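Local atomic coordinates of putative cell adhesion protein (PDB entry 4K4K), a protein that is a putative component of the fimbrium tip, the end of a cell-surface filament of a kind that mediates adhesion and biofilm formation. Residues 118-123 with 133-138. Numbering follows the deposited sequence.
Sequences MGAAKV and VAFVFT
Gly119 and Thr138 face each other as an antiparallel hydrogen-bonded pair between the two arms of a beta hairpin. Gly119 N donates to Thr138 O at 3.0 Å, lying in the plane of that carbonyl, and Thr138 N returns a bond to Gly119 O at 2.9 Å, tilted from its carbonyl plane. One step on, Ala120 and Phe137 form a non-hydrogen-bonded pair with CA atoms only 4.1 Å apart, and beyond it Ala121 N reaches Val136 O at 3.2 Å.

Past that bond, within these two segments, the backbones are joined through water. One water donates to Ala121 O and accepts from Val136 N, which stands 2.8 Å from it, so it bridges the two backbones where they spread. A second water donates to Val136 O, giving that oxygen two donors, and accepts a weak bond from Ala121 N.

An aromatic contact lies on the face carrying Ala120 and Phe137. The methyl of Ala120 sits over the centre of the Phe137 ring, a CH-pi contact with CB 4.0 Å from the centroid and 13° off the normal. The same CB also meets Phe135 CD1 at 3.7 Å, so one methyl serves both aromatic side chains. Phe137 also takes Trp32 edge-to-face.

Toward the turn, the side chains of Val123 and Val133 pass alongside one another, pointing opposite ways, CG2 of Val123 lying 3.8 Å from CG1 of Val133. The latter methyl also lies above the Phe135 ring, nearer its rim than its centre.

The spreading of the hairpin is thus met by water, which satisfies Ala121 O and Val136 N and adds a donor to Val136 O, while the Phe135 and Phe137 side chains pack against strands 84-90 and 37-44.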
HETATM    1  N   MSE A 118       1.624  -4.370  -1.445  1.00 14.38           N
HETATM    2  CA  MSE A 118       1.163  -5.296  -0.412  1.00 12.64           C
HETATM    3  C   MSE A 118       1.813  -6.648  -0.633  1.00 17.62           C
HETATM    4  O   MSE A 118       2.057  -7.035  -1.785  1.00 15.85           O
HETATM    5  CB  MSE A 118      -0.381  -5.463  -0.417  1.00 13.26           C
HETATM    6  CG  MSE A 118      -1.144  -4.128  -0.296  1.00 16.42           C
HETATM    7 SE   MSE A 118      -3.028  -4.473  -0.003  0.75 20.69          SE
HETATM    8  CE  MSE A 118      -3.521  -5.297  -1.592  1.00 21.51           C
ATOM      9  N   GLY A 119       2.053  -7.358   0.458  1.00 14.57           N
ATOM     10  CA  GLY A 119       2.597  -8.714   0.409  1.00 14.23           C
ATOM     11  C   GLY A 119       1.699  -9.656   1.192  1.00 18.86           C
ATOM     12  O   GLY A 119       1.167  -9.287   2.241  1.00 18.69           O
ATOM     13  N   ALA A 120       1.490 -10.875   0.659  1.00 16.50           N
ATOM     14  CA  ALA A 120       0.689 -11.893   1.356  1.00 17.63           C
ATOM     15  C   ALA A 120       1.614 -12.716   2.238  1.00 23.25           C
ATOM     16  O   ALA A 120       2.667 -13.122   1.765  1.00 23.60           O
ATOM     17  CB  ALA A 120      -0.018 -12.809   0.348  1.00 18.56           C
ATOM     18  N   ALA A 121       1.217 -13.022   3.472  1.00 19.35           N
ATOM     19  CA  ALA A 121       2.011 -13.899   4.341  1.00 18.99           C
ATOM     20  C   ALA A 121       2.178 -15.249   3.666  1.00 20.69           C
ATOM     21  O   ALA A 121       1.257 -15.727   2.985  1.00 18.69           O
ATOM     22  CB  ALA A 121       1.329 -14.085   5.704  1.00 20.84           C
ATOM     23  N   LYS A 122       3.337 -15.867   3.839  1.00 17.69           N
ATOM     24  CA  LYS A 122       3.561 -17.167   3.230  1.00 16.18           C
ATOM     25  C   LYS A 122       2.529 -18.200   3.751  1.00 19.31           C
ATOM     26  O   LYS A 122       2.276 -18.269   4.962  1.00 17.47           O
ATOM     27  CB  LYS A 122       4.986 -17.652   3.537  1.00 18.05           C
ATOM     28  CG  LYS A 122       5.304 -18.985   2.827  1.00 25.07           C
ATOM     29  CD  LYS A 122       6.754 -19.460   3.009  1.00 23.93           C
ATOM     30  CE  LYS A 122       7.745 -18.685   2.164  1.00 22.80           C
ATOM     31  NZ  LYS A 122       9.132 -19.198   2.354  1.00 17.29           N
ATOM     32  N   VAL A 123       1.931 -18.961   2.826  1.00 16.36           N
ATOM     33  CA  VAL A 123       1.023 -20.064   3.170  1.00 17.25           C
ATOM     34  C   VAL A 123       1.803 -21.358   2.935  1.00 21.36           C
ATOM     35  O   VAL A 123       2.182 -21.652   1.796  1.00 17.05           O
ATOM     36  CB  VAL A 123      -0.310 -20.004   2.381  1.00 20.74           C
ATOM     37  CG1 VAL A 123      -1.214 -21.200   2.714  1.00 20.73           C
ATOM     38  CG2 VAL A 123      -1.019 -18.681   2.637  1.00 21.36           C
ATOM     39  N   VAL A 133      -5.914 -21.836  -1.231  1.00 20.27           N
ATOM     40  CA  VAL A 133      -4.957 -20.962  -0.547  1.00 19.00           C
ATOM     41  C   VAL A 133      -5.634 -19.619  -0.346  1.00 22.48           C
ATOM     42  O   VAL A 133      -6.019 -18.966  -1.330  1.00 21.90           O
ATOM     43  CB  VAL A 133      -3.600 -20.818  -1.305  1.00 21.72           C
ATOM     44  CG1 VAL A 133      -2.686 -19.794  -0.629  1.00 21.85           C
ATOM     45  CG2 VAL A 133      -2.886 -22.166  -1.454  1.00 21.90           C
ATOM     46  N   ALA A 134      -5.754 -19.191   0.920  1.00 20.53           N
ATOM     47  CA  ALA A 134      -6.331 -17.896   1.250  1.00 21.40           C
ATOM     48  C   ALA A 134      -5.188 -16.948   1.567  1.00 26.96           C
ATOM     49  O   ALA A 134      -4.492 -17.140   2.569  1.00 27.94           O
ATOM     50  CB  ALA A 134      -7.283 -18.034   2.430  1.00 24.47           C
ATOM     51  N   PHE A 135      -4.906 -16.015   0.649  1.00 20.79           N
ATOM     52  CA  PHE A 135      -3.835 -15.048   0.830  1.00 20.31           C
ATOM     53  C   PHE A 135      -4.303 -13.891   1.715  1.00 25.98           C
ATOM     54  O   PHE A 135      -5.345 -13.299   1.453  1.00 28.62           O
ATOM     55  CB  PHE A 135      -3.338 -14.518  -0.528  1.00 20.70           C
ATOM     56  CG  PHE A 135      -2.619 -15.560  -1.361  1.00 21.06           C
ATOM     57  CD1 PHE A 135      -1.311 -15.944  -1.056  1.00 23.71           C
ATOM     58  CD2 PHE A 135      -3.239 -16.149  -2.454  1.00 24.71           C
ATOM     59  CE1 PHE A 135      -0.625 -16.871  -1.858  1.00 24.12           C
ATOM     60  CE2 PHE A 135      -2.567 -17.119  -3.230  1.00 27.70           C
ATOM     61  CZ  PHE A 135      -1.249 -17.443  -2.942  1.00 23.63           C
ATOM     62  N   VAL A 136      -3.542 -13.566   2.744  1.00 19.11           N
ATOM     63  CA  VAL A 136      -3.866 -12.441   3.620  1.00 19.10           C
ATOM     64  C   VAL A 136      -2.821 -11.374   3.334  1.00 21.95           C
ATOM     65  O   VAL A 136      -1.654 -11.554   3.662  1.00 21.27           O
ATOM     66  CB  VAL A 136      -3.909 -12.866   5.110  1.00 24.75           C
ATOM     67  CG1 VAL A 136      -4.135 -11.660   6.024  1.00 25.69           C
ATOM     68  CG2 VAL A 136      -4.980 -13.933   5.342  1.00 25.46           C
ATOM     69  N   PHE A 137      -3.230 -10.295   2.691  1.00 18.16           N
ATOM     70  CA  PHE A 137      -2.311  -9.229   2.296  1.00 18.26           C
ATOM     71  C   PHE A 137      -2.157  -8.173   3.368  1.00 23.33           C
ATOM     72  O   PHE A 137      -3.136  -7.801   4.029  1.00 24.59           O
ATOM     73  CB  PHE A 137      -2.803  -8.558   1.009  1.00 19.10           C
ATOM     74  CG  PHE A 137      -2.578  -9.380  -0.247  1.00 17.96           C
ATOM     75  CD1 PHE A 137      -1.392  -9.274  -0.957  1.00 19.50           C
ATOM     76  CD2 PHE A 137      -3.550 -10.268  -0.706  1.00 20.26           C
ATOM     77  CE1 PHE A 137      -1.188 -10.027  -2.126  1.00 20.18           C
ATOM     78  CE2 PHE A 137      -3.336 -11.048  -1.854  1.00 21.63           C
ATOM     79  CZ  PHE A 137      -2.153 -10.920  -2.559  1.00 19.28           C
ATOM     80  N   THR A 138      -0.929  -7.667   3.533  1.00 18.87           N
ATOM     81  CA  THR A 138      -0.644  -6.530   4.432  1.00 19.63           C
ATOM     82  C   THR A 138       0.068  -5.460   3.629  1.00 21.43           C
ATOM     83  O   THR A 138       0.835  -5.772   2.704  1.00 18.73           O
ATOM     84  CB  THR A 138       0.195  -6.929   5.664  1.00 27.60           C
ATOM     85  OG1 THR A 138       1.411  -7.488   5.202  1.00 30.29           O
ATOM     86  CG2 THR A 138      -0.515  -7.932   6.599  1.00 24.52           C
TER
HETATM   87  O   HOH W   1      -1.366 -15.233   3.329  1.00 20.07           O
HETATM   88  O   HOH W   2       0.070 -10.685   5.346  1.00 32.70           O